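Local coordinates for MaoC-like dehydratase (Phytophthora Capsici, PDB 3KH8), which probably catalyses the reversible hydration of enoyl-CoA thioesters, as a hot dog-fold lyase of the MaoC and hydratase 2 family, at residues R280-R294 against F305-G319. Residues are numbered along the deposited sequence; the frame is centred on the assembly and turned at random.
Sequences RFSSPCFPGETIQTR and FQAVVKERGAVIVDG
Arg312 clasps the Glu289 carboxylate through NE and NH2, one nitrogen to each oxygen, the two flat groups lying 12° from coplanar. Its NE gives a nearly straight bond of 2.7 Å to Glu289 OE2 and its NH2 an equally short one to Glu289 OE1, both on syn lone pairs. Phe286 N meets OE1 from above the carboxylate plane, while Arg312 NH2 also reaches Pro284 O, so the arginine ties the 282-289 loop to the turn at 310-313. Next to it, Glu311, bent at chi2 (84°), turns its carboxylate onto Thr290, OE1 taking the backbone N at 2.8 Å and OE2 the hydroxyl OG1 at 2.7 Å. The tight side is apolar: Ile316 CD1 lies 3.7 Å from Cys285 CB and also meets Ile291, which packs with it against helix 251-266. Toward solvent, Val308 CG2 sits over the centre of the partly exposed Arg294 guanidinium; Arg280 and Asp318 meet loosely, through a water and a long salt bridge (NH2 to OD2 4.0 Å). Strand 305-309 pairs antiparallel with 290-294 and also with strand 314-324, a pairing broken by a classic beta bulge where Ile316 and Val317 face Ala307, in the meander of a hot dog sheet wrapped round its central helix.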
loop_
_atom_site.group_PDB
_atom_site.type_symbol
_atom_site.label_atom_id
_atom_site.label_comp_id
_atom_site.label_asym_id
_atom_site.label_seq_id
_atom_site.Cartn_x
_atom_site.Cartn_y
_atom_site.Cartn_z
ATOM N N ARG A 280 1.574 25.636 -3.622
ATOM C CA ARG A 280 0.214 25.858 -3.157
ATOM C C ARG A 280 -0.745 24.948 -3.905
ATOM O O ARG A 280 -0.501 24.584 -5.059
ATOM C CB ARG A 280 -0.202 27.335 -3.239
ATOM C CG ARG A 280 -0.503 27.851 -4.625
ATOM C CD ARG A 280 -0.887 29.336 -4.587
ATOM N NE ARG A 280 -0.694 29.943 -5.900
ATOM C CZ ARG A 280 0.429 30.530 -6.301
ATOM N NH1 ARG A 280 1.473 30.620 -5.487
ATOM N NH2 ARG A 280 0.502 31.040 -7.520
ATOM N N PHE A 281 -1.825 24.564 -3.237
ATOM C CA PHE A 281 -2.834 23.717 -3.843
ATOM C C PHE A 281 -3.946 24.599 -4.381
ATOM O O PHE A 281 -4.645 25.276 -3.622
ATOM C CB PHE A 281 -3.343 22.687 -2.830
ATOM C CG PHE A 281 -2.241 21.885 -2.196
ATOM C CD1 PHE A 281 -1.607 20.867 -2.906
ATOM C CD2 PHE A 281 -1.814 22.165 -0.902
ATOM C CE1 PHE A 281 -0.570 20.130 -2.331
ATOM C CE2 PHE A 281 -0.773 21.430 -0.315
ATOM C CZ PHE A 281 -0.155 20.412 -1.034
ATOM N N SER A 282 -4.097 24.595 -5.699
ATOM C CA SER A 282 -4.925 25.599 -6.364
ATOM C C SER A 282 -6.306 25.086 -6.757
ATOM O O SER A 282 -7.267 25.853 -6.771
ATOM C CB SER A 282 -4.183 26.189 -7.567
ATOM O OG SER A 282 -3.547 25.172 -8.314
ATOM N N SER A 283 -6.402 23.796 -7.070
ATOM C CA SER A 283 -7.681 23.165 -7.403
ATOM C C SER A 283 -7.597 21.652 -7.178
ATOM O O SER A 283 -6.492 21.104 -7.106
ATOM C CB SER A 283 -8.099 23.491 -8.845
ATOM O OG SER A 283 -7.332 22.761 -9.784
ATOM N N PRO A 284 -8.756 20.975 -7.056
ATOM C CA PRO A 284 -8.691 19.562 -6.702
ATOM C C PRO A 284 -8.374 18.633 -7.868
ATOM O O PRO A 284 -8.627 18.964 -9.030
ATOM C CB PRO A 284 -10.089 19.275 -6.144
ATOM C CG PRO A 284 -10.971 20.251 -6.827
ATOM C CD PRO A 284 -10.143 21.483 -7.046
ATOM N N CYS A 285 -7.814 17.477 -7.527
ATOM C CA CYS A 285 -7.528 16.406 -8.468
ATOM C C CYS A 285 -8.427 15.215 -8.134
ATOM O O CYS A 285 -8.725 14.962 -6.969
ATOM C CB CYS A 285 -6.058 16.004 -8.350
ATOM S SG CYS A 285 -5.506 14.726 -9.491
ATOM N N PHE A 286 -8.860 14.491 -9.159
ATOM C CA PHE A 286 -9.663 13.295 -8.942
ATOM C C PHE A 286 -8.841 12.050 -9.244
ATOM O O PHE A 286 -8.144 11.997 -10.263
ATOM C CB PHE A 286 -10.952 13.339 -9.774
ATOM C CG PHE A 286 -11.812 14.532 -9.476
ATOM C CD1 PHE A 286 -12.612 14.560 -8.335
ATOM C CD2 PHE A 286 -11.809 15.639 -10.322
ATOM C CE1 PHE A 286 -13.401 15.666 -8.048
ATOM C CE2 PHE A 286 -12.595 16.748 -10.043
ATOM C CZ PHE A 286 -13.394 16.764 -8.900
ATOM N N PRO A 287 -8.900 11.046 -8.349
ATOM C CA PRO A 287 -8.144 9.819 -8.599
ATOM C C PRO A 287 -8.538 9.245 -9.953
ATOM O O PRO A 287 -9.728 9.183 -10.275
ATOM C CB PRO A 287 -8.592 8.883 -7.468
ATOM C CG PRO A 287 -9.204 9.762 -6.435
ATOM C CD PRO A 287 -9.787 10.924 -7.178
ATOM N N GLY A 288 -7.547 8.862 -10.751
ATOM C CA GLY A 288 -7.798 8.415 -12.119
ATOM C C GLY A 288 -7.341 9.412 -13.168
ATOM O O GLY A 288 -7.132 9.050 -14.325
ATOM N N GLU A 289 -7.184 10.671 -12.763
ATOM C CA GLU A 289 -6.738 11.718 -13.675
ATOM C C GLU A 289 -5.225 11.691 -13.868
ATOM O O GLU A 289 -4.484 11.186 -13.006
ATOM C CB GLU A 289 -7.211 13.096 -13.191
ATOM C CG GLU A 289 -8.733 13.252 -13.221
ATOM C CD GLU A 289 -9.201 14.673 -12.957
ATOM O OE1 GLU A 289 -8.706 15.319 -12.008
ATOM O OE2 GLU A 289 -10.079 15.139 -13.706
ATOM N N THR A 290 -4.779 12.221 -15.006
ATOM C CA THR A 290 -3.362 12.279 -15.345
ATOM C C THR A 290 -2.743 13.580 -14.840
ATOM O O THR A 290 -3.216 14.674 -15.172
ATOM C CB THR A 290 -3.142 12.148 -16.872
ATOM O OG1 THR A 290 -3.766 10.944 -17.336
ATOM C CG2 THR A 290 -1.653 12.107 -17.217
ATOM N N ILE A 291 -1.692 13.451 -14.034
ATOM C CA ILE A 291 -0.993 14.613 -13.486
ATOM C C ILE A 291 0.261 14.913 -14.295
ATOM O O ILE A 291 1.196 14.104 -14.330
ATOM C CB ILE A 291 -0.629 14.431 -11.990
ATOM C CG1 ILE A 291 -1.899 14.308 -11.137
ATOM C CG2 ILE A 291 0.252 15.602 -11.503
ATOM C CD1 ILE A 291 -1.645 13.962 -9.653
ATOM N N GLN A 292 0.266 16.077 -14.943
ATOM C CA GLN A 292 1.423 16.562 -15.696
ATOM C C GLN A 292 2.233 17.511 -14.831
ATOM O O GLN A 292 1.682 18.459 -14.266
ATOM C CB GLN A 292 0.980 17.324 -16.950
ATOM C CG GLN A 292 0.206 16.516 -17.978
ATOM C CD GLN A 292 -0.441 17.403 -19.037
ATOM O OE1 GLN A 292 -1.124 18.377 -18.719
ATOM N NE2 GLN A 292 -0.232 17.061 -20.299
ATOM N N THR A 293 3.536 17.275 -14.743
ATOM C CA THR A 293 4.420 18.196 -14.040
ATOM C C THR A 293 5.215 19.033 -15.052
ATOM O O THR A 293 5.996 18.491 -15.844
ATOM C CB THR A 293 5.352 17.460 -13.037
ATOM O OG1 THR A 293 4.558 16.699 -12.116
ATOM C CG2 THR A 293 6.197 18.449 -12.248
ATOM N N ARG A 294 4.984 20.346 -15.032
ATOM C CA ARG A 294 5.702 21.295 -15.894
ATOM C C ARG A 294 6.879 21.868 -15.122
ATOM O O ARG A 294 6.696 22.397 -14.030
ATOM C CB ARG A 294 4.796 22.459 -16.300
ATOM C CG ARG A 294 3.488 22.086 -16.957
ATOM C CD ARG A 294 2.595 23.314 -17.049
ATOM N NE ARG A 294 1.447 23.080 -17.919
ATOM C CZ ARG A 294 0.373 23.863 -17.977
ATOM N NH1 ARG A 294 0.279 24.936 -17.199
ATOM N NH2 ARG A 294 -0.615 23.561 -18.804
ATOM N N PHE A 305 7.882 25.066 -10.927
ATOM C CA PHE A 305 7.023 24.021 -11.475
ATOM C C PHE A 305 5.544 24.174 -11.164
ATOM O O PHE A 305 5.156 24.898 -10.241
ATOM C CB PHE A 305 7.515 22.631 -11.046
ATOM C CG PHE A 305 7.306 22.330 -9.590
ATOM C CD1 PHE A 305 8.254 22.707 -8.647
ATOM C CD2 PHE A 305 6.160 21.660 -9.164
ATOM C CE1 PHE A 305 8.067 22.422 -7.299
ATOM C CE2 PHE A 305 5.958 21.376 -7.816
ATOM C CZ PHE A 305 6.917 21.750 -6.884
ATOM N N GLN A 306 4.734 23.488 -11.964
ATOM C CA GLN A 306 3.308 23.341 -11.726
ATOM C C GLN A 306 2.927 21.890 -11.970
ATOM O O GLN A 306 3.586 21.196 -12.747
ATOM C CB GLN A 306 2.505 24.207 -12.694
ATOM C CG GLN A 306 2.689 25.715 -12.560
ATOM C CD GLN A 306 1.874 26.460 -13.598
ATOM O OE1 GLN A 306 1.977 26.186 -14.794
ATOM N NE2 GLN A 306 1.044 27.392 -13.145
ATOM N N ALA A 307 1.868 21.432 -11.307
ATOM C CA ALA A 307 1.244 20.165 -11.663
ATOM C C ALA A 307 -0.154 20.437 -12.190
ATOM O O ALA A 307 -0.905 21.225 -11.611
ATOM C CB ALA A 307 1.212 19.205 -10.479
ATOM N N VAL A 308 -0.492 19.782 -13.297
ATOM C CA VAL A 308 -1.717 20.070 -14.032
ATOM C C VAL A 308 -2.451 18.770 -14.337
ATOM O O VAL A 308 -1.823 17.769 -14.672
ATOM C CB VAL A 308 -1.404 20.812 -15.366
ATOM C CG1 VAL A 308 -2.688 21.212 -16.094
ATOM C CG2 VAL A 308 -0.531 22.048 -15.114
ATOM N N VAL A 309 -3.776 18.782 -14.205
ATOM C CA VAL A 309 -4.589 17.655 -14.657
ATOM C C VAL A 309 -4.735 17.743 -16.173
ATOM O O VAL A 309 -5.322 18.700 -16.701
ATOM C CB VAL A 309 -5.972 17.597 -13.957
ATOM C CG1 VAL A 309 -6.913 16.648 -14.686
ATOM C CG2 VAL A 309 -5.816 17.162 -12.508
ATOM N N LYS A 310 -4.175 16.748 -16.856
ATOM C CA LYS A 310 -4.148 16.696 -18.321
ATOM C C LYS A 310 -5.548 16.744 -18.938
ATOM O O LYS A 310 -5.782 17.462 -19.916
ATOM C CB LYS A 310 -3.409 15.436 -18.786
ATOM C CG LYS A 310 -3.193 15.344 -20.291
ATOM C CD LYS A 310 -2.360 14.132 -20.651
ATOM C CE LYS A 310 -2.058 14.092 -22.132
ATOM N NZ LYS A 310 -1.301 12.856 -22.473
ATOM N N GLU A 311 -6.476 15.997 -18.347
ATOM C CA GLU A 311 -7.814 15.826 -18.914
ATOM C C GLU A 311 -8.653 17.107 -18.895
ATOM O O GLU A 311 -9.574 17.257 -19.699
ATOM C CB GLU A 311 -8.563 14.684 -18.212
ATOM C CG GLU A 311 -8.011 13.276 -18.501
ATOM C CD GLU A 311 -6.835 12.876 -17.606
ATOM O OE1 GLU A 311 -6.394 13.690 -16.762
ATOM O OE2 GLU A 311 -6.349 11.732 -17.751
ATOM N N ARG A 312 -8.326 18.025 -17.985
ATOM C CA ARG A 312 -9.122 19.238 -17.783
ATOM C C ARG A 312 -8.320 20.526 -17.956
ATOM O O ARG A 312 -8.885 21.625 -17.909
ATOM C CB ARG A 312 -9.783 19.219 -16.397
ATOM C CG ARG A 312 -10.844 18.135 -16.224
ATOM C CD ARG A 312 -11.530 18.202 -14.865
ATOM N NE ARG A 312 -10.668 17.733 -13.780
ATOM C CZ ARG A 312 -10.164 18.504 -12.820
ATOM N NH1 ARG A 312 -10.431 19.806 -12.787
ATOM N NH2 ARG A 312 -9.389 17.970 -11.882
ATOM N N GLY A 313 -7.009 20.388 -18.140
ATOM C CA GLY A 313 -6.100 21.533 -18.227
ATOM C C GLY A 313 -6.091 22.406 -16.981
ATOM O O GLY A 313 -5.770 23.591 -17.053
ATOM N N ALA A 314 -6.448 21.825 -15.840
ATOM C CA ALA A 314 -6.537 22.574 -14.589
ATOM C C ALA A 314 -5.267 22.431 -13.759
ATOM O O ALA A 314 -4.812 21.317 -13.489
ATOM C CB ALA A 314 -7.745 22.120 -13.786
ATOM N N VAL A 315 -4.697 23.560 -13.356
ATOM C CA VAL A 315 -3.538 23.539 -12.466
ATOM C C VAL A 315 -3.992 23.123 -11.060
ATOM O O VAL A 315 -4.906 23.725 -10.496
ATOM C CB VAL A 315 -2.790 24.898 -12.434
ATOM C CG1 VAL A 315 -2.388 25.341 -13.851
ATOM C CG2 VAL A 315 -3.621 25.965 -11.764
ATOM N N ILE A 316 -3.375 22.074 -10.518
ATOM C CA ILE A 316 -3.738 21.575 -9.186
ATOM C C ILE A 316 -2.687 21.919 -8.131
ATOM O O ILE A 316 -3.001 22.066 -6.952
ATOM C CB ILE A 316 -4.038 20.049 -9.186
ATOM C CG1 ILE A 316 -2.828 19.239 -9.686
ATOM C CG2 ILE A 316 -5.291 19.760 -10.015
ATOM C CD1 ILE A 316 -2.923 17.728 -9.456
ATOM N N VAL A 317 -1.439 22.032 -8.574
ATOM C CA VAL A 317 -0.328 22.436 -7.726
ATOM C C VAL A 317 0.346 23.610 -8.437
ATOM O O VAL A 317 0.836 23.468 -9.560
ATOM C CB VAL A 317 0.676 21.278 -7.524
ATOM C CG1 VAL A 317 1.822 21.712 -6.646
ATOM C CG2 VAL A 317 -0.017 20.046 -6.928
ATOM N N ASP A 318 0.350 24.767 -7.782
ATOM C CA ASP A 318 0.825 26.004 -8.400
ATOM C C ASP A 318 1.934 26.626 -7.561
ATOM O O ASP A 318 2.133 26.244 -6.399
ATOM C CB ASP A 318 -0.344 26.985 -8.554
ATOM C CG ASP A 318 -0.192 27.925 -9.752
ATOM O OD1 ASP A 318 0.908 28.037 -10.341
ATOM O OD2 ASP A 318 -1.200 28.567 -10.104
ATOM N N GLY A 319 2.660 27.570 -8.162
ATOM C CA GLY A 319 3.720 28.308 -7.474
ATOM C C GLY A 319 4.804 27.419 -6.888
ATOM O O GLY A 319 5.329 27.696 -5.810
HETATM O O HOH W 1 -2.657 29.945 -7.913
HETATM O O HOH W 2 -4.435 20.314 -5.454
HETATM O O HOH W 3 -9.301 21.045 -10.550
HETATM O O HOH W 4 -8.102 9.884 -16.736
HETATM O O HOH W 5 -3.462 24.488 -18.160
#